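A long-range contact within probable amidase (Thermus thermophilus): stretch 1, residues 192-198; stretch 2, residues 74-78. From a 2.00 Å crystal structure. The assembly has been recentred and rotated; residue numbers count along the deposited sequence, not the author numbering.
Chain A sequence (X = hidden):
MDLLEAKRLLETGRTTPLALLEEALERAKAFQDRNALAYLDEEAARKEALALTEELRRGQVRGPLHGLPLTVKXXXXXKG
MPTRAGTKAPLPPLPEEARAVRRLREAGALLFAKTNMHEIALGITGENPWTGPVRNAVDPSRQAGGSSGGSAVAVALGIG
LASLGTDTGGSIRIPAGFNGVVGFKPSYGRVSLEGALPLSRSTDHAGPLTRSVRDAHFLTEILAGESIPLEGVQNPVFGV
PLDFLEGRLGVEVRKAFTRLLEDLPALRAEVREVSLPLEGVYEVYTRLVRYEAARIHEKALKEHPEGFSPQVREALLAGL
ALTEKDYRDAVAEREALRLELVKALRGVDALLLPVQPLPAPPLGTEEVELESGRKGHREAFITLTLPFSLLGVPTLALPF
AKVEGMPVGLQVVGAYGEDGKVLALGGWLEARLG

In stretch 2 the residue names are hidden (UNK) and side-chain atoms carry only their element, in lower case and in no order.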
# COMPACT_ATOMS: atom_id res chain seq x y z
N SER A 192 -2.10 -8.66 -15.72
CA SER A 192 -1.50 -9.88 -15.20
C SER A 192 -0.07 -10.14 -15.61
O SER A 192 0.30 -9.97 -16.78
CB SER A 192 -2.34 -11.10 -15.59
OG SER A 192 -1.70 -12.29 -15.17
N LEU A 193 0.74 -10.55 -14.65
CA LEU A 193 2.13 -10.88 -14.89
C LEU A 193 2.32 -12.39 -14.80
O LEU A 193 3.43 -12.89 -14.67
CB LEU A 193 3.04 -10.17 -13.88
CG LEU A 193 3.41 -8.74 -14.28
CD1 LEU A 193 4.07 -8.02 -13.12
CD2 LEU A 193 4.36 -8.79 -15.49
N GLU A 194 1.20 -13.12 -14.87
CA GLU A 194 1.23 -14.58 -14.81
C GLU A 194 1.95 -15.14 -16.04
O GLU A 194 1.70 -14.71 -17.17
CB GLU A 194 -0.21 -15.12 -14.76
CG GLU A 194 -0.32 -16.64 -14.70
CD GLU A 194 -1.75 -17.13 -14.86
OE1 GLU A 194 -2.65 -16.60 -14.18
OE2 GLU A 194 -1.99 -18.06 -15.66
N GLY A 195 2.85 -16.09 -15.81
CA GLY A 195 3.58 -16.71 -16.91
C GLY A 195 4.80 -15.93 -17.38
O GLY A 195 5.53 -16.38 -18.25
N ALA A 196 5.01 -14.75 -16.80
CA ALA A 196 6.15 -13.92 -17.17
C ALA A 196 7.26 -14.07 -16.14
O ALA A 196 7.01 -14.34 -14.97
CB ALA A 196 5.72 -12.46 -17.25
N LEU A 197 8.50 -13.90 -16.59
CA LEU A 197 9.64 -14.00 -15.70
C LEU A 197 9.57 -12.85 -14.71
O LEU A 197 9.57 -11.69 -15.10
CB LEU A 197 10.95 -13.91 -16.47
CG LEU A 197 12.19 -13.86 -15.58
CD1 LEU A 197 12.40 -15.21 -14.89
CD2 LEU A 197 13.41 -13.51 -16.42
N PRO A 198 9.50 -13.15 -13.41
CA PRO A 198 9.43 -12.05 -12.44
C PRO A 198 10.80 -11.50 -12.02
O PRO A 198 11.84 -12.13 -12.24
CB PRO A 198 8.68 -12.69 -11.26
CG PRO A 198 9.15 -14.12 -11.31
CD PRO A 198 9.17 -14.45 -12.79
N UNK A 74 11.35 -9.47 -24.12
CA UNK A 74 11.75 -10.87 -23.98
C UNK A 74 11.74 -11.56 -22.62
O UNK A 74 12.59 -12.41 -22.35
c UNK A 74 13.33 -12.55 -25.06
o UNK A 74 12.33 -13.21 -25.42
c UNK A 74 13.12 -11.10 -24.64
o UNK A 74 14.48 -13.04 -25.04
N UNK A 75 10.78 -11.22 -21.76
CA UNK A 75 10.64 -11.89 -20.47
C UNK A 75 9.24 -12.50 -20.42
O UNK A 75 8.90 -13.23 -19.50
c UNK A 75 10.71 -8.78 -18.08
c UNK A 75 8.61 -9.95 -18.73
c UNK A 75 10.04 -9.64 -19.15
c UNK A 75 10.86 -10.93 -19.30
N UNK A 76 8.44 -12.17 -21.44
CA UNK A 76 7.08 -12.68 -21.59
C UNK A 76 7.11 -13.82 -22.62
O UNK A 76 7.50 -13.61 -23.77
c UNK A 76 5.76 -10.52 -21.17
c UNK A 76 6.26 -9.23 -21.32
c UNK A 76 6.14 -11.60 -22.15
c UNK A 76 4.85 -10.78 -20.15
c UNK A 76 4.45 -9.76 -19.27
c UNK A 76 5.87 -8.20 -20.45
c UNK A 76 4.96 -8.46 -19.43
N UNK A 77 6.73 -15.03 -22.22
CA UNK A 77 6.75 -16.12 -23.20
C UNK A 77 5.72 -15.87 -24.31
O UNK A 77 4.62 -15.40 -24.05
c UNK A 77 7.04 -17.00 -21.04
c UNK A 77 6.61 -15.57 -20.85
c UNK A 77 6.41 -17.34 -22.36
N UNK A 78 6.11 -16.16 -25.55
CA UNK A 78 5.22 -15.99 -26.69
C UNK A 78 5.27 -17.29 -27.48
O UNK A 78 6.35 -17.84 -27.70
c UNK A 78 5.54 -13.49 -26.84
c UNK A 78 5.67 -14.81 -27.60
c UNK A 78 4.85 -14.77 -28.87

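Position 74 carries four side-chain atoms, two carbons and two oxygens, with both oxygens on the second carbon; no atom of it reaches stretch 1. A carboxylate attached directly to CB is aspartate, so this is Asp 74. It covers none of stretch 1; OD2 is hydrogen-bonded elsewhere in the structure. The residue leads into the contact without joining it.

Position 75 has four side-chain carbons and no heteroatom, and the chain forks at the second carbon. CB points toward stretch 1 and lies 4.1 Å from CB of Leu 197, while one of the two terminal carbons sits 4.1 Å from CB of Ala 196. A fork at the second carbon rather than the first means leucine, Leu 75, and the terminal carbon near Ala 196 is CD1. Both chi angles are p. The backbone takes part as well: Leu 197 N donates to Leu 75 O at 3.0 Å, with an N-H...O angle of 178°. That nearly straight bond is the one hydrogen bond between the stretches, and it sets Leu 197 beside Leu 75.

Position 76 shows one carbon followed by a ring of six carbons, with no oxygen on the ring. One ring carbon lies 3.5 Å from Ala 196 CB, and its neighbour in the ring lies 3.9 Å from Leu 193 CD2. That is phenylalanine, Phe 76, and the two ring carbons are CD1 and CE1. Its CA-to-CB bond points away from stretch 1, yet chi1 of -74° (m) brings the ring back to it. Both methyls meet the ring obliquely.

Position 77 has three side-chain carbons that close a ring onto its own backbone nitrogen, and the ring carbon bonded to that nitrogen lies 2.9 Å from Gly 195 O. The closed ring is the signature of proline: Pro 77, with CD as the carbon at the carbonyl. With no N-H to offer, it meets Gly 195 O through carbon. This is a tight approach, and that oxygen is buried by the contact without a partner anywhere in the model.

Position 78 has three side-chain carbons, two of them borne by the first, and no atom of it reaches stretch 1. Branching at CB with carbon alone gives valine, Val 78. Here the contact has ended.

The rules that emerge join a shaped loop to a small apolar patch. Stretch 1 makes a type II turn from Leu 193 to Ala 196, closed by Ala 196 N to Leu 193 O at 3.2 Å; Gly 195, at phi/psi 83/-4, takes a conformation in which a CB would jam against the preceding carbonyl oxygen. The turn brings Leu 193 and Ala 196 to the same aromatic ring, although they are three residues apart in sequence. Just beyond it, the hydrogen bond fixes the register, while four apolar side-chain contacts, involving Leu 193, Ala 196 and Leu 197 on one stretch and Leu 75 and Phe 76 on the other, accompany it. Neither stretch is regular helix or strand; the pairing combines one nearly straight backbone bond with apolar side-chain contacts, and Gly 195 O is left without a partner.

Stretch 2, residues 74-78: DLFPV
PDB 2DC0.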